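Branched-chain-amino-acid aminotransferase (Deinococcus radiodurans, PDB 3UZO) probably catalyses, with pyridoxal 5'-phosphate as cofactor, the reversible transfer of the amino group between leucine, isoleucine or valine and 2-oxoglutarate. Local coordinates at residues A[306-311]-A[331-336]; A[277-282]-A[337-342]. All coordinates share one frame; numbering follows the deposited sequence.

Contact 1 of 2, residues A[306-311]-A[331-336]; sequences AVITPI and PVTRRL. With GLU (glutamic acid), chain D.
Ile308 reaches from the turn before strand 309-316 to helix 331-344, its CB directed at the helix and its two branches meeting different turns. From CB the short branch ends in CG2, which lies 3.7 Å from Thr333 CG2, the two side chains sliding past each other in opposite directions. The other branch leaves CB through CG1, which stands beside the backbone N (chi1 -58°), and runs on extended to CD1; this methyl sits 3.8 Å from Leu336 CB, the two side chains crossing at about a right angle. Helix 331-344 here packs against strands of the mixed sheet of a class-IV aminotransferase, and Phe245 of strand 243-248 touches both Ile308 and Leu336. At the start of the strand, Pro310 CG approaches the same Thr333 methyl at 4.0 Å. Thr333 can offer carbon to both partners because CG2 is anti to its backbone N, while OG1 is hydrogen-bonded to Glu298. Within 306-311, Thr309 OG1 donates to Ala306 O (3.2 Å), tilted 30° from the carbonyl plane, which closes the turn; Ala306, a residue of the glutamate pocket, has its N 3.3 Å from OE1 of the bound glutamate.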
loop_
_atom_site.group_PDB
_atom_site.type_symbol
_atom_site.label_atom_id
_atom_site.label_comp_id
_atom_site.label_asym_id
_atom_site.label_seq_id
_atom_site.Cartn_x
_atom_site.Cartn_y
_atom_site.Cartn_z
ATOM N N ALA A 306 -5.793 -18.969 8.431
ATOM C CA ALA A 306 -4.839 -19.870 9.062
ATOM C C ALA A 306 -5.383 -20.793 10.156
ATOM O O ALA A 306 -4.905 -21.920 10.288
ATOM C CB ALA A 306 -3.663 -19.053 9.602
ATOM N N VAL A 307 -6.370 -20.336 10.930
ATOM C CA VAL A 307 -6.935 -21.150 12.017
ATOM C C VAL A 307 -5.809 -21.975 12.638
ATOM O O VAL A 307 -5.716 -23.180 12.409
ATOM C CB VAL A 307 -7.990 -22.150 11.511
ATOM C CG1 VAL A 307 -8.827 -22.641 12.685
ATOM C CG2 VAL A 307 -8.854 -21.518 10.435
ATOM N N ILE A 308 -4.970 -21.318 13.424
ATOM C CA ILE A 308 -3.801 -21.950 14.042
ATOM C C ILE A 308 -3.084 -22.966 13.158
ATOM O O ILE A 308 -3.536 -24.103 12.970
ATOM C CB ILE A 308 -4.115 -22.645 15.390
ATOM C CG1 ILE A 308 -4.714 -21.649 16.384
ATOM C CG2 ILE A 308 -2.816 -23.202 15.982
ATOM C CD1 ILE A 308 -5.020 -22.261 17.741
ATOM N N THR A 309 -1.950 -22.532 12.626
ATOM C CA THR A 309 -1.098 -23.361 11.787
ATOM C C THR A 309 0.146 -23.619 12.634
ATOM O O THR A 309 0.936 -22.705 12.872
ATOM C CB THR A 309 -0.670 -22.616 10.511
ATOM O OG1 THR A 309 -1.827 -22.311 9.721
ATOM C CG2 THR A 309 0.290 -23.470 9.697
ATOM N N PRO A 310 0.330 -24.864 13.108
ATOM C CA PRO A 310 1.504 -25.168 13.928
ATOM C C PRO A 310 2.784 -24.807 13.190
ATOM O O PRO A 310 2.889 -25.007 11.980
ATOM C CB PRO A 310 1.386 -26.674 14.169
ATOM C CG PRO A 310 -0.114 -26.930 14.057
ATOM C CD PRO A 310 -0.477 -26.075 12.874
ATOM N N ILE A 311 3.750 -24.257 13.917
ATOM C CA ILE A 311 5.018 -23.907 13.305
ATOM C C ILE A 311 6.024 -25.007 13.650
ATOM O O ILE A 311 6.354 -25.224 14.817
ATOM C CB ILE A 311 5.511 -22.527 13.796
ATOM C CG1 ILE A 311 4.543 -21.441 13.304
ATOM C CG2 ILE A 311 6.938 -22.264 13.292
ATOM C CD1 ILE A 311 4.809 -20.041 13.860
ATOM N N PRO A 331 1.031 -30.275 22.169
ATOM C CA PRO A 331 -0.223 -30.551 22.881
ATOM C C PRO A 331 -1.038 -29.313 23.258
ATOM O O PRO A 331 -2.271 -29.344 23.236
ATOM C CB PRO A 331 0.237 -31.358 24.100
ATOM C CG PRO A 331 1.627 -30.852 24.344
ATOM C CD PRO A 331 2.198 -30.736 22.948
ATOM N N VAL A 332 -0.367 -28.222 23.608
ATOM C CA VAL A 332 -1.102 -27.018 23.964
ATOM C C VAL A 332 -1.741 -26.409 22.712
ATOM O O VAL A 332 -2.877 -25.931 22.758
ATOM C CB VAL A 332 -0.200 -25.991 24.661
ATOM C CG1 VAL A 332 -1.009 -24.742 25.013
ATOM C CG2 VAL A 332 0.394 -26.611 25.929
ATOM N N THR A 333 -1.013 -26.452 21.597
ATOM C CA THR A 333 -1.501 -25.942 20.318
ATOM C C THR A 333 -2.777 -26.695 19.939
ATOM O O THR A 333 -3.771 -26.095 19.531
ATOM C CB THR A 333 -0.448 -26.154 19.205
ATOM O OG1 THR A 333 0.681 -25.306 19.448
ATOM C CG2 THR A 333 -1.027 -25.842 17.835
ATOM N N ARG A 334 -2.744 -28.017 20.078
ATOM C CA ARG A 334 -3.898 -28.847 19.756
ATOM C C ARG A 334 -5.124 -28.457 20.588
ATOM O O ARG A 334 -6.245 -28.409 20.071
ATOM C CB ARG A 334 -3.571 -30.324 19.992
ATOM C CG ARG A 334 -4.702 -31.269 19.611
ATOM C CD ARG A 334 -4.332 -32.720 19.883
ATOM N NE ARG A 334 -3.294 -33.228 18.985
ATOM C CZ ARG A 334 -3.438 -33.365 17.668
ATOM N NH1 ARG A 334 -4.577 -33.027 17.077
ATOM N NH2 ARG A 334 -2.447 -33.865 16.940
ATOM N N ARG A 335 -4.909 -28.185 21.870
ATOM C CA ARG A 335 -6.000 -27.806 22.758
ATOM C C ARG A 335 -6.609 -26.473 22.335
ATOM O O ARG A 335 -7.830 -26.351 22.242
ATOM C CB ARG A 335 -5.519 -27.731 24.210
ATOM C CG ARG A 335 -5.113 -29.079 24.785
ATOM C CD ARG A 335 -4.865 -29.011 26.286
ATOM N NE ARG A 335 -6.050 -28.563 27.016
ATOM C CZ ARG A 335 -6.179 -28.601 28.340
ATOM N NH1 ARG A 335 -5.195 -29.070 29.098
ATOM N NH2 ARG A 335 -7.293 -28.163 28.911
ATOM N N LEU A 336 -5.762 -25.477 22.089
ATOM C CA LEU A 336 -6.240 -24.161 21.657
ATOM C C LEU A 336 -7.040 -24.300 20.358
ATOM O O LEU A 336 -8.101 -23.693 20.192
ATOM C CB LEU A 336 -5.062 -23.212 21.424
ATOM C CG LEU A 336 -4.277 -22.716 22.645
ATOM C CD1 LEU A 336 -2.961 -22.110 22.190
ATOM C CD2 LEU A 336 -5.113 -21.702 23.416
HETATM N N GLU D . -6.757 -11.586 4.550
HETATM C CA GLU D . -5.782 -12.688 4.329
HETATM C C GLU D . -5.591 -12.932 2.850
HETATM O O GLU D . -4.565 -13.535 2.485
HETATM C CB GLU D . -6.276 -13.974 4.984
HETATM C CG GLU D . -5.982 -14.063 6.462
HETATM C CD GLU D . -6.279 -15.431 7.024
HETATM O OE1 GLU D . -5.955 -16.432 6.346
HETATM O OE2 GLU D . -6.832 -15.502 8.143
HETATM O OXT GLU D . -6.483 -12.521 2.085
#

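Contact 2 of 2, residues A[277-282]-A[337-342]; sequences HRLGLE and YDELVG
Arg278 and Glu339 join, by a salt bridge, the loop that follows helix 266-277 to the side of helix 331-344, two parts of the mixed-sheet region of this class-IV aminotransferase fold. The bridge is side-on at the guanidinium, with two nitrogens converging on one oxygen. Arg278 NE donates to Glu339 OE2 at 3.1 Å, and Arg278 NH2 donates to that same OE2 at 3.0 Å; their N-H...O angles, 145° and 150°, are both bent, consistent with two donors of one guanidinium converging on a single oxygen. OE2 lies close to the guanidinium plane, at its edge, whereas the carboxylate is turned steeply, the two planes being 76° apart. The two donors use the oxygen differently, NH2 coming nearly along the C-O axis and NE from above the carboxylate plane.

Further polar partners tie the pair to the segment beyond the helix. Arg278 NH2 is also hydrogen-bonded to Glu349 O, and Glu339 OE1 has a long, weak ion pair with Lys348.

Apolar contact is slight and lies beside the bridge. Leu279 CD1 comes within 4.3 Å of Glu339 CG, and the leucine also touches Arg335 and Leu336 one turn back along the helix. Leu274 of helix 266-277 also touches the Glu339 side chain. The glutamate chain leaves the helix with CG anti to the backbone N and then bends at chi2, which carries OE2 to the edge formed by Arg278 NE and NH2.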
loop_
_atom_site.group_PDB
_atom_site.type_symbol
_atom_site.label_atom_id
_atom_site.label_comp_id
_atom_site.label_asym_id
_atom_site.label_seq_id
_atom_site.Cartn_x
_atom_site.Cartn_y
_atom_site.Cartn_z
ATOM N N HIS A 277 -9.059 -18.168 30.277
ATOM C CA HIS A 277 -10.323 -18.595 30.876
ATOM C C HIS A 277 -10.859 -19.988 30.562
ATOM O O HIS A 277 -11.865 -20.405 31.139
ATOM C CB HIS A 277 -11.409 -17.561 30.552
ATOM C CG HIS A 277 -11.046 -16.168 30.956
ATOM N ND1 HIS A 277 -10.379 -15.299 30.118
ATOM C CD2 HIS A 277 -11.204 -15.510 32.129
ATOM C CE1 HIS A 277 -10.141 -14.168 30.758
ATOM N NE2 HIS A 277 -10.630 -14.271 31.980
ATOM N N ARG A 278 -10.206 -20.716 29.665
ATOM C CA ARG A 278 -10.684 -22.048 29.326
ATOM C C ARG A 278 -9.617 -23.115 29.515
ATOM O O ARG A 278 -9.913 -24.220 29.955
ATOM C CB ARG A 278 -11.186 -22.064 27.882
ATOM C CG ARG A 278 -12.190 -20.964 27.589
ATOM C CD ARG A 278 -13.598 -21.328 28.031
ATOM N NE ARG A 278 -14.293 -22.047 26.971
ATOM C CZ ARG A 278 -15.495 -21.723 26.509
ATOM N NH1 ARG A 278 -16.160 -20.695 27.015
ATOM N NH2 ARG A 278 -16.017 -22.410 25.507
ATOM N N LEU A 279 -8.374 -22.783 29.190
ATOM C CA LEU A 279 -7.282 -23.745 29.313
ATOM C C LEU A 279 -6.449 -23.572 30.581
ATOM O O LEU A 279 -5.512 -24.333 30.826
ATOM C CB LEU A 279 -6.378 -23.664 28.083
ATOM C CG LEU A 279 -6.954 -24.224 26.778
ATOM C CD1 LEU A 279 -8.269 -23.545 26.433
ATOM C CD2 LEU A 279 -5.942 -24.028 25.667
ATOM N N GLY A 280 -6.787 -22.570 31.380
ATOM C CA GLY A 280 -6.066 -22.335 32.619
ATOM C C GLY A 280 -4.595 -22.001 32.458
ATOM O O GLY A 280 -3.785 -22.297 33.337
ATOM N N LEU A 281 -4.244 -21.376 31.339
ATOM C CA LEU A 281 -2.861 -20.999 31.079
ATOM C C LEU A 281 -2.585 -19.560 31.475
ATOM O O LEU A 281 -3.505 -18.759 31.640
ATOM C CB LEU A 281 -2.536 -21.147 29.587
ATOM C CG LEU A 281 -2.790 -22.501 28.930
ATOM C CD1 LEU A 281 -2.495 -22.402 27.436
ATOM C CD2 LEU A 281 -1.929 -23.563 29.584
ATOM N N GLU A 282 -1.307 -19.243 31.639
ATOM C CA GLU A 282 -0.889 -17.889 31.956
ATOM C C GLU A 282 -0.831 -17.233 30.578
ATOM O O GLU A 282 -0.597 -17.918 29.580
ATOM C CB GLU A 282 0.510 -17.884 32.581
ATOM C CG GLU A 282 0.598 -18.523 33.957
ATOM C CD GLU A 282 0.063 -17.625 35.057
ATOM O OE1 GLU A 282 0.657 -16.550 35.288
ATOM O OE2 GLU A 282 -0.950 -17.993 35.691
ATOM N N TYR A 337 -6.512 -25.101 19.439
ATOM C CA TYR A 337 -7.160 -25.330 18.156
ATOM C C TYR A 337 -8.539 -25.983 18.315
ATOM O O TYR A 337 -9.519 -25.535 17.716
ATOM C CB TYR A 337 -6.282 -26.223 17.287
ATOM C CG TYR A 337 -6.886 -26.533 15.943
ATOM C CD1 TYR A 337 -6.648 -25.713 14.838
ATOM C CD2 TYR A 337 -7.705 -27.646 15.776
ATOM C CE1 TYR A 337 -7.215 -26.009 13.593
ATOM C CE2 TYR A 337 -8.273 -27.946 14.549
ATOM C CZ TYR A 337 -8.022 -27.130 13.463
ATOM O OH TYR A 337 -8.557 -27.464 12.249
ATOM N N ASP A 338 -8.612 -27.050 19.106
ATOM C CA ASP A 338 -9.882 -27.737 19.309
ATOM C C ASP A 338 -10.916 -26.827 19.961
ATOM O O ASP A 338 -12.095 -26.876 19.615
ATOM C CB ASP A 338 -9.685 -29.007 20.148
ATOM C CG ASP A 338 -8.922 -30.089 19.399
ATOM O OD1 ASP A 338 -8.917 -30.056 18.151
ATOM O OD2 ASP A 338 -8.336 -30.979 20.052
ATOM N N GLU A 339 -10.475 -25.989 20.896
ATOM C CA GLU A 339 -11.380 -25.068 21.578
ATOM C C GLU A 339 -11.875 -23.993 20.602
ATOM O O GLU A 339 -13.075 -23.721 20.510
ATOM C CB GLU A 339 -10.664 -24.401 22.761
ATOM C CG GLU A 339 -11.573 -23.663 23.748
ATOM C CD GLU A 339 -12.553 -24.591 24.448
ATOM O OE1 GLU A 339 -12.173 -25.746 24.720
ATOM O OE2 GLU A 339 -13.695 -24.167 24.734
ATOM N N LEU A 340 -10.946 -23.391 19.869
ATOM C CA LEU A 340 -11.293 -22.344 18.911
ATOM C C LEU A 340 -12.230 -22.859 17.809
ATOM O O LEU A 340 -13.286 -22.281 17.560
ATOM C CB LEU A 340 -10.013 -21.762 18.303
ATOM C CG LEU A 340 -10.094 -20.638 17.260
ATOM C CD1 LEU A 340 -10.403 -21.223 15.898
ATOM C CD2 LEU A 340 -11.134 -19.611 17.677
ATOM N N VAL A 341 -11.843 -23.955 17.164
ATOM C CA VAL A 341 -12.640 -24.535 16.089
ATOM C C VAL A 341 -13.971 -25.095 16.606
ATOM O O VAL A 341 -14.996 -25.002 15.933
ATOM C CB VAL A 341 -11.845 -25.643 15.362
ATOM C CG1 VAL A 341 -12.650 -26.188 14.197
ATOM C CG2 VAL A 341 -10.527 -25.079 14.861
ATOM N N GLY A 342 -13.949 -25.671 17.806
ATOM C CA GLY A 342 -15.169 -26.214 18.387
ATOM C C GLY A 342 -16.212 -25.123 18.581
ATOM O O GLY A 342 -17.404 -25.326 18.330
#

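In the fold
Helix 331-344 serves both contacts, whose centres are 10 Å apart: its first half packs on the turn at 306-311, and its second half pairs with the loop at 277-282. They meet directly, for Leu336 CD2 touches Leu279 CD2 at 3.3 Å and Ile308 CD1 lies 3.6 Å from Tyr337 N. Contact 1 is the buried one and adjoins the active site. The Ile308 side chain is about 5 Å from that of Thr267, a cofactor-binding residue, and about 9 Å from the bound pyridoxal phosphate. Contact 2 belongs to the surface, with the Glu339 side chain about 11 Å from that of Thr267, which lies on helix 266-277.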